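Local coordinates for protein polysaccharide Lyase Family 6 (Bacteroides cellulosilyticus, PDB 6QPS) that probably cleaves alginate by beta-elimination, as a calcium-binding, mannuronic acid-specific lyase of polysaccharide lyase family 6 from a human gut bacterium, at residues Q36-G41 against K60-T65; D309-G314 against F352-L357; Q224-T229 against S250-L255; C444-G449 against H462-R467. One frame throughout, in Å; residues are numbered along the deposited sequence.

Contact 1: residues Q36-G41 against K60-T65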
loop_
_atom_site.group_PDB
_atom_site.type_symbol
_atom_site.label_atom_id
_atom_site.label_comp_id
_atom_site.label_asym_id
_atom_site.label_seq_id
_atom_site.Cartn_x
_atom_site.Cartn_y
_atom_site.Cartn_z
ATOM N N GLN A 36 -17.725 27.123 -7.381
ATOM C CA GLN A 36 -17.333 27.973 -8.500
ATOM C C GLN A 36 -15.927 28.518 -8.308
ATOM O O GLN A 36 -15.126 28.530 -9.249
ATOM C CB GLN A 36 -18.315 29.122 -8.652
ATOM C CG GLN A 36 -19.590 28.727 -9.307
ATOM C CD GLN A 36 -20.771 29.461 -8.702
ATOM O OE1 GLN A 36 -20.605 30.499 -8.076
ATOM N NE2 GLN A 36 -21.960 28.924 -8.878
ATOM N N LEU A 37 -15.600 28.964 -7.093
ATOM C CA LEU A 37 -14.287 29.543 -6.847
ATOM C C LEU A 37 -13.202 28.479 -6.944
ATOM O O LEU A 37 -12.156 28.699 -7.573
ATOM C CB LEU A 37 -14.254 30.222 -5.481
ATOM C CG LEU A 37 -12.910 30.808 -5.068
ATOM C CD1 LEU A 37 -12.418 31.850 -6.052
ATOM C CD2 LEU A 37 -13.055 31.439 -3.661
ATOM N N LEU A 38 -13.438 27.314 -6.337
ATOM C CA LEU A 38 -12.450 26.243 -6.380
ATOM C C LEU A 38 -12.168 25.804 -7.813
ATOM O O LEU A 38 -11.024 25.460 -8.163
ATOM C CB LEU A 38 -12.933 25.058 -5.548
ATOM C CG LEU A 38 -12.765 25.159 -4.025
ATOM C CD1 LEU A 38 -13.592 24.038 -3.367
ATOM C CD2 LEU A 38 -11.330 25.047 -3.624
ATOM N N GLY A 39 -13.194 25.797 -8.649
ATOM C CA GLY A 39 -13.079 25.303 -10.005
ATOM C C GLY A 39 -12.770 26.340 -11.052
ATOM O O GLY A 39 -12.666 25.999 -12.237
ATOM N N SER A 40 -12.627 27.609 -10.653
ATOM C CA SER A 40 -12.482 28.706 -11.600
ATOM C C SER A 40 -11.061 28.871 -12.127
ATOM O O SER A 40 -10.879 29.425 -13.224
ATOM C CB SER A 40 -12.879 30.016 -10.918
ATOM O OG SER A 40 -11.937 30.345 -9.893
ATOM N N GLY A 41 -10.059 28.414 -11.384
ATOM C CA GLY A 41 -8.688 28.736 -11.734
ATOM C C GLY A 41 -8.266 30.136 -11.357
ATOM O O GLY A 41 -7.142 30.539 -11.695
ATOM N N LYS A 60 -21.342 16.874 -5.467
ATOM C CA LYS A 60 -21.469 16.345 -6.832
ATOM C C LYS A 60 -20.188 16.666 -7.610
ATOM O O LYS A 60 -19.085 16.481 -7.075
ATOM C CB LYS A 60 -22.770 16.821 -7.466
ATOM C CG LYS A 60 -24.029 16.290 -6.768
ATOM C CD LYS A 60 -25.301 16.930 -7.312
ATOM C CE LYS A 60 -25.396 18.399 -6.907
ATOM N NZ LYS A 60 -25.515 19.317 -8.082
ATOM N N GLU A 61 -20.291 17.110 -8.863
ATOM C CA GLU A 61 -19.107 17.355 -9.674
ATOM C C GLU A 61 -18.455 18.644 -9.193
ATOM O O GLU A 61 -19.066 19.722 -9.268
ATOM C CB GLU A 61 -19.483 17.446 -11.151
ATOM C CG GLU A 61 -19.950 16.122 -11.753
ATOM C CD GLU A 61 -19.951 16.137 -13.268
ATOM O OE1 GLU A 61 -20.118 15.056 -13.870
ATOM O OE2 GLU A 61 -19.795 17.228 -13.856
ATOM N N ILE A 62 -17.226 18.534 -8.695
ATOM C CA ILE A 62 -16.485 19.678 -8.172
ATOM C C ILE A 62 -15.036 19.577 -8.628
ATOM O O ILE A 62 -14.430 18.499 -8.590
ATOM C CB ILE A 62 -16.612 19.786 -6.637
ATOM C CG1 ILE A 62 -15.742 20.913 -6.078
ATOM C CG2 ILE A 62 -16.258 18.451 -5.969
ATOM C CD1 ILE A 62 -15.972 21.187 -4.582
ATOM N N ASN A 63 -14.500 20.694 -9.104
ATOM C CA ASN A 63 -13.120 20.792 -9.556
ATOM C C ASN A 63 -12.351 21.718 -8.629
ATOM O O ASN A 63 -12.874 22.745 -8.193
ATOM C CB ASN A 63 -13.065 21.350 -10.987
ATOM C CG ASN A 63 -13.787 20.474 -11.991
ATOM O OD1 ASN A 63 -13.637 19.248 -11.982
ATOM N ND2 ASN A 63 -14.565 21.098 -12.878
ATOM N N PHE A 64 -11.096 21.366 -8.361
ATOM C CA PHE A 64 -10.153 22.207 -7.621
ATOM C C PHE A 64 -8.974 22.409 -8.552
ATOM O O PHE A 64 -8.219 21.465 -8.814
ATOM C CB PHE A 64 -9.730 21.517 -6.327
ATOM C CG PHE A 64 -8.799 22.327 -5.442
ATOM C CD1 PHE A 64 -8.631 23.700 -5.599
ATOM C CD2 PHE A 64 -8.091 21.685 -4.436
ATOM C CE1 PHE A 64 -7.761 24.413 -4.764
ATOM C CE2 PHE A 64 -7.234 22.388 -3.598
ATOM C CZ PHE A 64 -7.087 23.757 -3.752
ATOM N N THR A 65 -8.838 23.617 -9.085
ATOM C CA THR A 65 -7.769 23.905 -10.027
ATOM C C THR A 65 -7.175 25.276 -9.767
ATOM O O THR A 65 -7.808 26.162 -9.197
ATOM C CB THR A 65 -8.244 23.774 -11.492
ATOM O OG1 THR A 65 -7.124 23.839 -12.381
ATOM C CG2 THR A 65 -9.244 24.853 -11.866
HETATM O O HOH W 1 -9.394 28.308 -8.559
HETATM O O HOH W 2 -14.507 24.151 -13.168
#

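Contact 2: residues D309-G314 against F352-L357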
loop_
_atom_site.group_PDB
_atom_site.type_symbol
_atom_site.label_atom_id
_atom_site.label_comp_id
_atom_site.label_asym_id
_atom_site.label_seq_id
_atom_site.Cartn_x
_atom_site.Cartn_y
_atom_site.Cartn_z
ATOM N N ASP A 309 4.414 -13.844 13.302
ATOM C CA ASP A 309 3.129 -14.473 13.601
ATOM C C ASP A 309 2.107 -14.271 12.481
ATOM O O ASP A 309 0.937 -13.982 12.746
ATOM C CB ASP A 309 2.535 -13.953 14.916
ATOM C CG ASP A 309 3.354 -14.311 16.145
ATOM O OD1 ASP A 309 4.155 -15.285 16.118
ATOM O OD2 ASP A 309 3.171 -13.609 17.173
ATOM N N VAL A 310 2.531 -14.427 11.222
ATOM C CA VAL A 310 1.587 -14.414 10.099
ATOM C C VAL A 310 1.282 -15.857 9.718
ATOM O O VAL A 310 2.164 -16.716 9.769
ATOM C CB VAL A 310 2.083 -13.599 8.888
ATOM C CG1 VAL A 310 2.273 -12.140 9.293
ATOM C CG2 VAL A 310 3.372 -14.153 8.297
ATOM N N ARG A 311 0.042 -16.130 9.312
ATOM C CA ARG A 311 -0.398 -17.513 9.178
ATOM C C ARG A 311 -0.508 -18.038 7.754
ATOM O O ARG A 311 -0.523 -19.264 7.577
ATOM C CB ARG A 311 -1.720 -17.723 9.918
ATOM C CG ARG A 311 -1.527 -17.674 11.432
ATOM C CD ARG A 311 -1.026 -18.993 12.041
ATOM N NE ARG A 311 0.216 -19.498 11.453
ATOM C CZ ARG A 311 1.440 -19.046 11.735
ATOM N NH1 ARG A 311 1.633 -18.066 12.603
ATOM N NH2 ARG A 311 2.491 -19.574 11.131
ATOM N N SER A 312 -0.557 -17.172 6.743
ATOM C CA SER A 312 -0.628 -17.649 5.366
ATOM C C SER A 312 0.741 -17.981 4.783
ATOM O O SER A 312 0.966 -19.104 4.323
ATOM C CB SER A 312 -1.367 -16.632 4.497
ATOM O OG SER A 312 -1.352 -17.023 3.133
ATOM N N PHE A 313 1.633 -17.005 4.724
ATOM C CA PHE A 313 3.031 -17.208 4.337
ATOM C C PHE A 313 3.811 -16.052 4.948
ATOM O O PHE A 313 3.283 -14.944 5.080
ATOM C CB PHE A 313 3.293 -17.279 2.808
ATOM C CG PHE A 313 2.809 -16.075 2.066
ATOM C CD1 PHE A 313 3.580 -14.942 1.956
ATOM C CD2 PHE A 313 1.545 -16.068 1.493
ATOM C CE1 PHE A 313 3.084 -13.835 1.321
ATOM C CE2 PHE A 313 1.068 -14.962 0.844
ATOM C CZ PHE A 313 1.832 -13.842 0.779
ATOM N N GLY A 314 5.071 -16.299 5.294
ATOM C CA GLY A 314 5.979 -15.238 5.710
ATOM C C GLY A 314 6.697 -14.661 4.505
ATOM O O GLY A 314 6.711 -13.444 4.287
ATOM N N PHE A 352 12.059 -13.743 10.086
ATOM C CA PHE A 352 10.806 -14.470 9.917
ATOM C C PHE A 352 10.580 -15.245 11.205
ATOM O O PHE A 352 11.225 -16.274 11.445
ATOM C CB PHE A 352 10.882 -15.394 8.719
ATOM C CG PHE A 352 11.238 -14.699 7.453
ATOM C CD1 PHE A 352 10.252 -14.145 6.654
ATOM C CD2 PHE A 352 12.559 -14.578 7.055
ATOM C CE1 PHE A 352 10.572 -13.490 5.486
ATOM C CE2 PHE A 352 12.879 -13.932 5.860
ATOM C CZ PHE A 352 11.891 -13.370 5.095
ATOM N N LEU A 353 9.685 -14.724 12.032
ATOM C CA LEU A 353 9.434 -15.229 13.376
ATOM C C LEU A 353 8.050 -15.866 13.429
ATOM O O LEU A 353 7.033 -15.180 13.230
ATOM C CB LEU A 353 9.570 -14.079 14.377
ATOM C CG LEU A 353 9.315 -14.406 15.835
ATOM C CD1 LEU A 353 10.257 -15.496 16.361
ATOM C CD2 LEU A 353 9.407 -13.169 16.709
ATOM N N ASN A 354 8.013 -17.170 13.696
ATOM C CA ASN A 354 6.768 -17.928 13.602
ATOM C C ASN A 354 6.002 -17.560 12.321
ATOM O O ASN A 354 4.780 -17.381 12.331
ATOM C CB ASN A 354 5.919 -17.740 14.851
ATOM C CG ASN A 354 4.726 -18.634 14.866
ATOM O OD1 ASN A 354 4.785 -19.799 14.433
ATOM N ND2 ASN A 354 3.615 -18.119 15.395
ATOM N N SER A 355 6.743 -17.487 11.209
ATOM C CA SER A 355 6.217 -17.161 9.888
ATOM C C SER A 355 6.954 -17.996 8.842
ATOM O O SER A 355 8.180 -18.109 8.881
ATOM C CB SER A 355 6.443 -15.664 9.603
ATOM O OG SER A 355 5.799 -14.855 10.590
ATOM N N SER A 356 6.206 -18.559 7.892
ATOM C CA SER A 356 6.735 -19.605 7.017
ATOM C C SER A 356 7.618 -19.056 5.880
ATOM O O SER A 356 7.551 -17.878 5.483
ATOM C CB SER A 356 5.585 -20.364 6.361
ATOM O OG SER A 356 5.020 -19.511 5.366
ATOM N N LEU A 357 8.422 -19.966 5.313
ATOM C CA LEU A 357 9.129 -19.759 4.044
ATOM C C LEU A 357 8.543 -20.754 3.051
ATOM O O LEU A 357 8.566 -21.961 3.308
ATOM C CB LEU A 357 10.634 -20.002 4.197
ATOM C CG LEU A 357 11.341 -19.109 5.209
ATOM C CD1 LEU A 357 12.808 -19.551 5.364
ATOM C CD2 LEU A 357 11.262 -17.646 4.866
HETATM O O HOH W 3 3.294 -18.406 7.958
HETATM O O HOH W 4 5.356 -20.825 11.689
HETATM O O HOH W 5 3.101 -20.792 3.857
#

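Contact 3: residues Q224-T229 against S250-L255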
loop_
_atom_site.group_PDB
_atom_site.type_symbol
_atom_site.label_atom_id
_atom_site.label_comp_id
_atom_site.label_asym_id
_atom_site.label_seq_id
_atom_site.Cartn_x
_atom_site.Cartn_y
_atom_site.Cartn_z
ATOM N N GLN A 224 5.220 -2.813 -16.837
ATOM C CA GLN A 224 6.613 -2.777 -17.274
ATOM C C GLN A 224 7.203 -1.380 -17.220
ATOM O O GLN A 224 8.380 -1.207 -17.551
ATOM C CB GLN A 224 6.761 -3.387 -18.670
ATOM C CG GLN A 224 6.108 -4.777 -18.788
ATOM C CD GLN A 224 6.630 -5.768 -17.769
ATOM O OE1 GLN A 224 7.769 -6.241 -17.848
ATOM N NE2 GLN A 224 5.788 -6.104 -16.811
ATOM N N LEU A 225 6.438 -0.403 -16.767
ATOM C CA LEU A 225 6.880 0.985 -16.749
ATOM C C LEU A 225 7.405 1.394 -15.375
ATOM O O LEU A 225 6.947 0.911 -14.335
ATOM C CB LEU A 225 5.720 1.911 -17.117
ATOM C CG LEU A 225 5.054 1.618 -18.455
ATOM C CD1 LEU A 225 3.802 2.493 -18.623
ATOM C CD2 LEU A 225 6.036 1.817 -19.605
ATOM N N GLU A 226 8.346 2.341 -15.379
ATOM C CA GLU A 226 8.904 2.878 -14.137
ATOM C C GLU A 226 7.927 3.851 -13.495
ATOM O O GLU A 226 7.482 4.813 -14.133
ATOM C CB GLU A 226 10.249 3.571 -14.416
ATOM C CG GLU A 226 10.927 4.182 -13.184
ATOM C CD GLU A 226 12.366 4.683 -13.394
ATOM O OE1 GLU A 226 12.908 4.501 -14.498
ATOM O OE2 GLU A 226 12.928 5.260 -12.435
ATOM N N SER A 227 7.608 3.594 -12.225
ATOM C CA SER A 227 6.702 4.403 -11.426
ATOM C C SER A 227 7.429 5.250 -10.392
ATOM O O SER A 227 7.185 6.456 -10.296
ATOM C CB SER A 227 5.691 3.456 -10.754
ATOM O OG SER A 227 4.746 4.162 -9.962
ATOM N N ARG A 228 8.314 4.637 -9.610
ATOM C CA ARG A 228 9.086 5.344 -8.600
ATOM C C ARG A 228 8.188 5.971 -7.530
ATOM O O ARG A 228 8.481 7.053 -7.004
ATOM C CB ARG A 228 10.029 6.362 -9.249
ATOM C CG ARG A 228 11.303 6.559 -8.484
ATOM C CD ARG A 228 12.376 5.523 -8.805
ATOM N NE ARG A 228 13.557 5.802 -7.996
ATOM C CZ ARG A 228 14.024 5.027 -7.025
ATOM N NH1 ARG A 228 13.431 3.887 -6.715
ATOM N NH2 ARG A 228 15.106 5.393 -6.350
ATOM N N THR A 229 7.120 5.257 -7.151
ATOM C CA THR A 229 6.289 5.668 -6.020
ATOM C C THR A 229 6.967 5.249 -4.714
ATOM O O THR A 229 7.500 4.139 -4.617
ATOM C CB THR A 229 4.913 5.000 -6.107
ATOM O OG1 THR A 229 4.325 5.268 -7.381
ATOM C CG2 THR A 229 3.973 5.525 -5.021
ATOM N N SER A 250 4.119 -2.328 -10.971
ATOM C CA SER A 250 4.948 -1.413 -11.758
ATOM C C SER A 250 6.366 -1.485 -11.185
ATOM O O SER A 250 6.638 -2.271 -10.269
ATOM C CB SER A 250 4.375 0.003 -11.793
ATOM O OG SER A 250 4.248 0.511 -10.471
ATOM N N CYS A 251 7.284 -0.710 -11.772
ATOM C CA CYS A 251 8.711 -0.870 -11.522
ATOM C C CYS A 251 9.321 0.226 -10.655
ATOM O O CYS A 251 8.894 1.388 -10.678
ATOM C CB CYS A 251 9.492 -0.943 -12.848
ATOM S SG CYS A 251 8.998 -2.228 -14.018
ATOM N N HIS A 252 10.367 -0.156 -9.915
ATOM C CA HIS A 252 11.246 0.782 -9.211
ATOM C C HIS A 252 10.550 1.538 -8.076
ATOM O O HIS A 252 10.970 2.637 -7.714
ATOM C CB HIS A 252 11.943 1.760 -10.161
ATOM C CG HIS A 252 12.771 1.125 -11.225
ATOM N ND1 HIS A 252 14.012 0.575 -10.971
ATOM C CD2 HIS A 252 12.563 0.986 -12.558
ATOM C CE1 HIS A 252 14.531 0.137 -12.106
ATOM N NE2 HIS A 252 13.676 0.374 -13.083
ATOM N N ASN A 253 9.512 0.956 -7.476
ATOM C CA ASN A 253 8.868 1.555 -6.319
ATOM C C ASN A 253 9.669 1.243 -5.055
ATOM O O ASN A 253 10.471 0.306 -5.009
ATOM C CB ASN A 253 7.438 1.021 -6.203
ATOM C CG ASN A 253 6.640 1.317 -7.465
ATOM O OD1 ASN A 253 6.341 2.481 -7.754
ATOM N ND2 ASN A 253 6.291 0.287 -8.222
ATOM N N VAL A 254 9.430 2.033 -4.018
ATOM C CA VAL A 254 10.121 1.901 -2.732
ATOM C C VAL A 254 9.059 1.778 -1.643
ATOM O O VAL A 254 8.210 2.666 -1.509
ATOM C CB VAL A 254 11.023 3.105 -2.420
ATOM C CG1 VAL A 254 11.729 2.917 -1.111
ATOM C CG2 VAL A 254 12.074 3.300 -3.509
ATOM N N LEU A 255 9.099 0.688 -0.875
ATOM C CA LEU A 255 8.140 0.438 0.205
ATOM C C LEU A 255 8.970 0.258 1.474
ATOM O O LEU A 255 9.682 -0.749 1.616
ATOM C CB LEU A 255 7.264 -0.779 -0.115
ATOM C CG LEU A 255 6.394 -0.568 -1.371
ATOM C CD1 LEU A 255 7.052 -1.165 -2.614
ATOM C CD2 LEU A 255 4.977 -1.085 -1.201
#

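Contact 4: residues C444-G449 against H462-R467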
loop_
_atom_site.group_PDB
_atom_site.type_symbol
_atom_site.label_atom_id
_atom_site.label_comp_id
_atom_site.label_asym_id
_atom_site.label_seq_id
_atom_site.Cartn_x
_atom_site.Cartn_y
_atom_site.Cartn_z
ATOM N N CYS A 444 6.672 3.928 14.007
ATOM C CA CYS A 444 5.615 4.071 13.012
ATOM C C CYS A 444 4.331 4.694 13.557
ATOM O O CYS A 444 3.626 5.385 12.805
ATOM C CB CYS A 444 5.254 2.740 12.340
ATOM S SG CYS A 444 4.447 2.892 10.728
ATOM N N ILE A 445 3.980 4.492 14.830
ATOM C CA ILE A 445 2.619 4.840 15.235
ATOM C C ILE A 445 2.443 6.222 15.852
ATOM O O ILE A 445 1.309 6.706 15.940
ATOM C CB ILE A 445 1.982 3.778 16.153
ATOM C CG1 ILE A 445 2.675 3.731 17.521
ATOM C CG2 ILE A 445 1.965 2.430 15.469
ATOM C CD1 ILE A 445 1.970 2.820 18.547
ATOM N N PHE A 446 3.494 6.863 16.295
ATOM C CA PHE A 446 3.249 8.076 17.056
ATOM C C PHE A 446 3.299 9.335 16.214
ATOM O O PHE A 446 3.020 10.409 16.749
ATOM C CB PHE A 446 4.158 8.132 18.273
ATOM C CG PHE A 446 3.891 7.025 19.251
ATOM C CD1 PHE A 446 4.883 6.107 19.556
ATOM C CD2 PHE A 446 2.644 6.896 19.855
ATOM C CE1 PHE A 446 4.647 5.098 20.459
ATOM C CE2 PHE A 446 2.396 5.875 20.741
ATOM C CZ PHE A 446 3.400 4.976 21.051
ATOM N N THR A 447 3.547 9.211 14.905
ATOM C CA THR A 447 3.536 10.325 13.971
ATOM C C THR A 447 2.572 10.098 12.802
ATOM O O THR A 447 2.662 10.787 11.780
ATOM C CB THR A 447 4.977 10.495 13.475
ATOM O OG1 THR A 447 5.005 11.432 12.408
ATOM C CG2 THR A 447 5.556 9.116 13.053
ATOM N N VAL A 448 1.658 9.150 12.925
ATOM C CA VAL A 448 0.790 8.722 11.830
ATOM C C VAL A 448 -0.579 9.366 11.971
ATOM O O VAL A 448 -1.117 9.473 13.078
ATOM C CB VAL A 448 0.676 7.179 11.829
ATOM C CG1 VAL A 448 -0.149 6.673 12.985
ATOM C CG2 VAL A 448 0.108 6.690 10.514
ATOM N N GLY A 449 -1.165 9.756 10.838
ATOM C CA GLY A 449 -2.555 10.134 10.782
ATOM C C GLY A 449 -2.870 11.540 11.234
ATOM O O GLY A 449 -1.997 12.287 11.676
ATOM N N HIS A 462 -4.769 1.340 20.541
ATOM C CA HIS A 462 -4.912 -0.111 20.517
ATOM C C HIS A 462 -3.592 -0.792 20.160
ATOM O O HIS A 462 -3.157 -1.726 20.845
ATOM C CB HIS A 462 -6.013 -0.572 19.562
ATOM C CG HIS A 462 -6.238 -2.049 19.652
ATOM N ND1 HIS A 462 -7.162 -2.612 20.503
ATOM C CD2 HIS A 462 -5.581 -3.082 19.073
ATOM C CE1 HIS A 462 -7.078 -3.929 20.430
ATOM N NE2 HIS A 462 -6.143 -4.240 19.551
ATOM N N ILE A 463 -2.948 -0.353 19.078
ATOM C CA ILE A 463 -1.661 -0.945 18.695
ATOM C C ILE A 463 -0.668 -0.789 19.842
ATOM O O ILE A 463 0.002 -1.745 20.245
ATOM C CB ILE A 463 -1.121 -0.311 17.398
ATOM C CG1 ILE A 463 -2.039 -0.608 16.211
ATOM C CG2 ILE A 463 0.296 -0.816 17.108
ATOM C CD1 ILE A 463 -1.691 0.180 14.922
ATOM N N ASP A 464 -0.577 0.431 20.387
ATOM C CA ASP A 464 0.386 0.735 21.440
ATOM C C ASP A 464 0.231 -0.210 22.629
ATOM O O ASP A 464 1.228 -0.627 23.230
ATOM C CB ASP A 464 0.200 2.191 21.893
ATOM C CG ASP A 464 1.271 2.674 22.867
ATOM O OD1 ASP A 464 2.404 2.184 22.828
ATOM O OD2 ASP A 464 0.978 3.591 23.659
ATOM N N THR A 465 -1.012 -0.557 22.993
ATOM C CA THR A 465 -1.290 -1.392 24.162
ATOM C C THR A 465 -1.529 -2.868 23.844
ATOM O O THR A 465 -1.819 -3.646 24.762
ATOM C CB THR A 465 -2.477 -0.832 24.965
ATOM O OG1 THR A 465 -3.634 -0.762 24.122
ATOM C CG2 THR A 465 -2.140 0.559 25.522
ATOM N N ASN A 466 -1.423 -3.277 22.572
ATOM C CA ASN A 466 -1.623 -4.676 22.141
ATOM C C ASN A 466 -0.539 -4.993 21.100
ATOM O O ASN A 466 -0.771 -5.173 19.895
ATOM C CB ASN A 466 -3.022 -4.913 21.568
ATOM C CG ASN A 466 -4.114 -4.681 22.600
ATOM O OD1 ASN A 466 -4.563 -5.606 23.273
ATOM N ND2 ASN A 466 -4.547 -3.431 22.729
ATOM N N ARG A 467 0.695 -5.087 21.564
ATOM C CA ARG A 467 1.820 -5.278 20.667
ATOM C C ARG A 467 2.009 -6.719 20.237
ATOM O O ARG A 467 1.311 -7.633 20.689
ATOM C CB ARG A 467 3.081 -4.735 21.334
ATOM C CG ARG A 467 3.198 -3.227 21.174
ATOM C CD ARG A 467 4.078 -2.593 22.218
ATOM N NE ARG A 467 3.915 -1.146 22.160
ATOM C CZ ARG A 467 4.687 -0.337 21.447
ATOM N NH1 ARG A 467 5.688 -0.837 20.736
ATOM N NH2 ARG A 467 4.461 0.972 21.460
ATOM O OXT ARG A 467 2.865 -6.967 19.365
#

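Contact 1: residues Q36-G41 against K60-T65
Leu-38, near the end of helix 31-40, meets residues 62-65 of strand 54-67 with both its backbone and its side chain. Its carbonyl oxygen accepts a hydrogen bond from Thr-65 N that is nearly straight (Thr-65 N to Leu-38 O 3.0 Å, 167° at the hydrogen). Leu-38 O also receives a CA-H...O contact from Phe-64 CA at 3.4 Å and lies in the plane of the Phe-64 ring, at its edge. The leucine's branches divide the work: Leu-38 CD2 leans obliquely on the ring, 3.6 Å from Phe-64 CD1, while Leu-38 CD1 meets Ile-62 CD1 at 3.9 Å. Phe-64 brings its ring there with CG anti to the backbone N (chi1 -177°), and on into the interior against Ile-74, Leu-99 and Leu-101. A serine at this position would probably leave Leu-38 CD2 without the ring it rests on and open a gap among those neighbours. Helix 31-40 packs at the N-terminal end of the parallel beta-helix, right-handed as expected of this family, an end also packed by Trp-76 against Leu-38 and Ile-62. Gly-39 follows, where the backbone comes so near the strand that a beta carbon would be tight against Asn-63 O. Its own carbonyl reaches Asn-63 ND2 through a water, 2.8 Å from Gly-39 O and 3.1 Å from Asn-63 ND2. The chain leaves the helix at Gly-41, whose positive phi of 77° suits a residue without a side chain. Thr-65 CG2 fills the angle of this turn, 3.6 Å from Gly-39 O and 3.7 Å from Gly-41 N, and turns its hydroxyl elsewhere, to Tyr-95 O.

Contact 2: residues D309-G314 against F352-L357
Asp-309 N donates to Leu-353 O almost straight along the carbonyl bond, at 2.9 Å. Leu-353 O has a second donor in Ser-355 OG, 2.9 Å away and above the carbonyl plane; the serine oxygen in turn accepts a weak bond from Val-310 N. Asn-354 ND2 satisfies Asp-309 OD1 at 3.0 Å, the carboxylate oxygen being met from above its plane and lying within the amide plane. A water donates to Asn-354 OD1, and in the conformer described here Arg-311 NH1 reaches Asn-354 O at 3.2 Å from the guanidinium edge. Asp-309 and Asn-354 both have left-handed backbone angles, which aspartate and asparagine tolerate well. With a valine in place of Asn-354, Asp-309 OD1 would probably lose its amide donor and the turn would be strained. Both side chains touch Asn-286; equivalent turns of successive coils lie over one another in this way in a parallel beta-helix, the expected fold of the family. Further along, a water joins the segments, donating a hydrogen bond to Val-310 O and accepting one from Ser-356 N. Gly-314 N splits its proton between Ser-356 OG at 3.2 Å and, weakly, Ser-356 O. Glycine suits this corner because a beta carbon would collide with Ser-356 O and Ser-355 CB.

Contact 3: residues Q224-T229 against S250-L255
Leu-225 O and Ser-227 N grip the two backbone polar groups of Cys-251: Cys-251 N donates to Leu-225 O at 3.1 Å, and Ser-227 N donates to Cys-251 O at 3.0 Å, as in a parallel beta bridge. Farther on, Val-254 N reaches Thr-229 O at 2.9 Å. Between these rungs, side chains take over. Asn-253 OD1 stands in for a backbone carbonyl, accepting Thr-229 N in its plane and on a lone pair at 2.9 Å. Arg-228, in the conformer described here, bends at chi2 (84°) and brings NH1 to His-252 O at 2.9 Å, the oxygen lying in the guanidinium plane. The straight chain of Glu-226 passes obliquely by the imidazole, its CG 3.6 Å from His-252 CD2.

A second shell fixes this layer. Asn-253 ND2 donates to Ser-250 OG at 3.0 Å, which settles the rotation of the amide, and that hydroxyl is itself bonded to Ile-217 O. Asn-192 holds Ser-227 OG and Thr-229 OG1, while the Tyr-274 ring meets that of His-252 with their planes about 15° apart. Arg-228 and His-252 both have left-handed backbone angles, and the two segments turn in a similar way one coil apart. Such similar turns, joined by short parallel rungs and by amides that pass hydrogen bonds between coils, are characteristic of successive coils of a right-handed parallel beta-helix, the expected fold of this lyase family.

Contact 4: residues C444-G449 against H462-R467
Ile-463, in the last turn of helix 454-465, sets CG2 against Ile-445 CG2 at 4.0 Å, the two branched chains sliding past each other in opposite directions. Both isoleucines also reach the beta-helix behind them, Ile-463 on Val-235 and Ile-445 on Leu-259. Asp-464 comes next, and its methylene serves the apolar side: Asp-464 CB receives Ile-445 CD1 at 3.8 Å. Its carboxylate, swung out with CG anti to the backbone N (chi1 -173°), stands almost perpendicular (89°) to the Phe-446 ring and meets the ring edge, Phe-446 CZ to Asp-464 OD1 3.5 Å. The phenyl itself rests on Ile-445 CG1, which lies 3.6 Å above the centre of one face. At the chain terminus, Arg-467, in the conformer described here, folds back to grip Asp-464 twice: NE donates to Asp-464 O at 2.9 Å, and NH2 forms a salt bridge with Asp-464 OD1 at 2.8 Å, while also bridging to Asp-442 of the partner helix. No hydrogen bond joins the two segments directly, so their union is one of van der Waals contact, with the aspartate probably drawn to the weakly positive hydrogens of the ring edge and its charge probably balanced in part by the arginine it shares with Asp-442.

In the fold
Contacts 1, 2 and 3 all involve the parallel beta-helix, at different places along it, whereas contact 4 joins two C-terminal helices that lie against its side. Contact 2 is the most buried, and its polar turns are satisfied by many hydrogen bonds and ordered waters. Contact 3 likewise joins turns of neighbouring coils, but lies nearer the chain centre and has more direct backbone rungs. Contact 1, about 48 Å from contact 2 between centres, mixes an apolar inner side with a single backbone bond where a helix meets a strand. Contact 4, partly buried, is apolar toward the beta-helix, with a salt bridge inside its second segment on the other side.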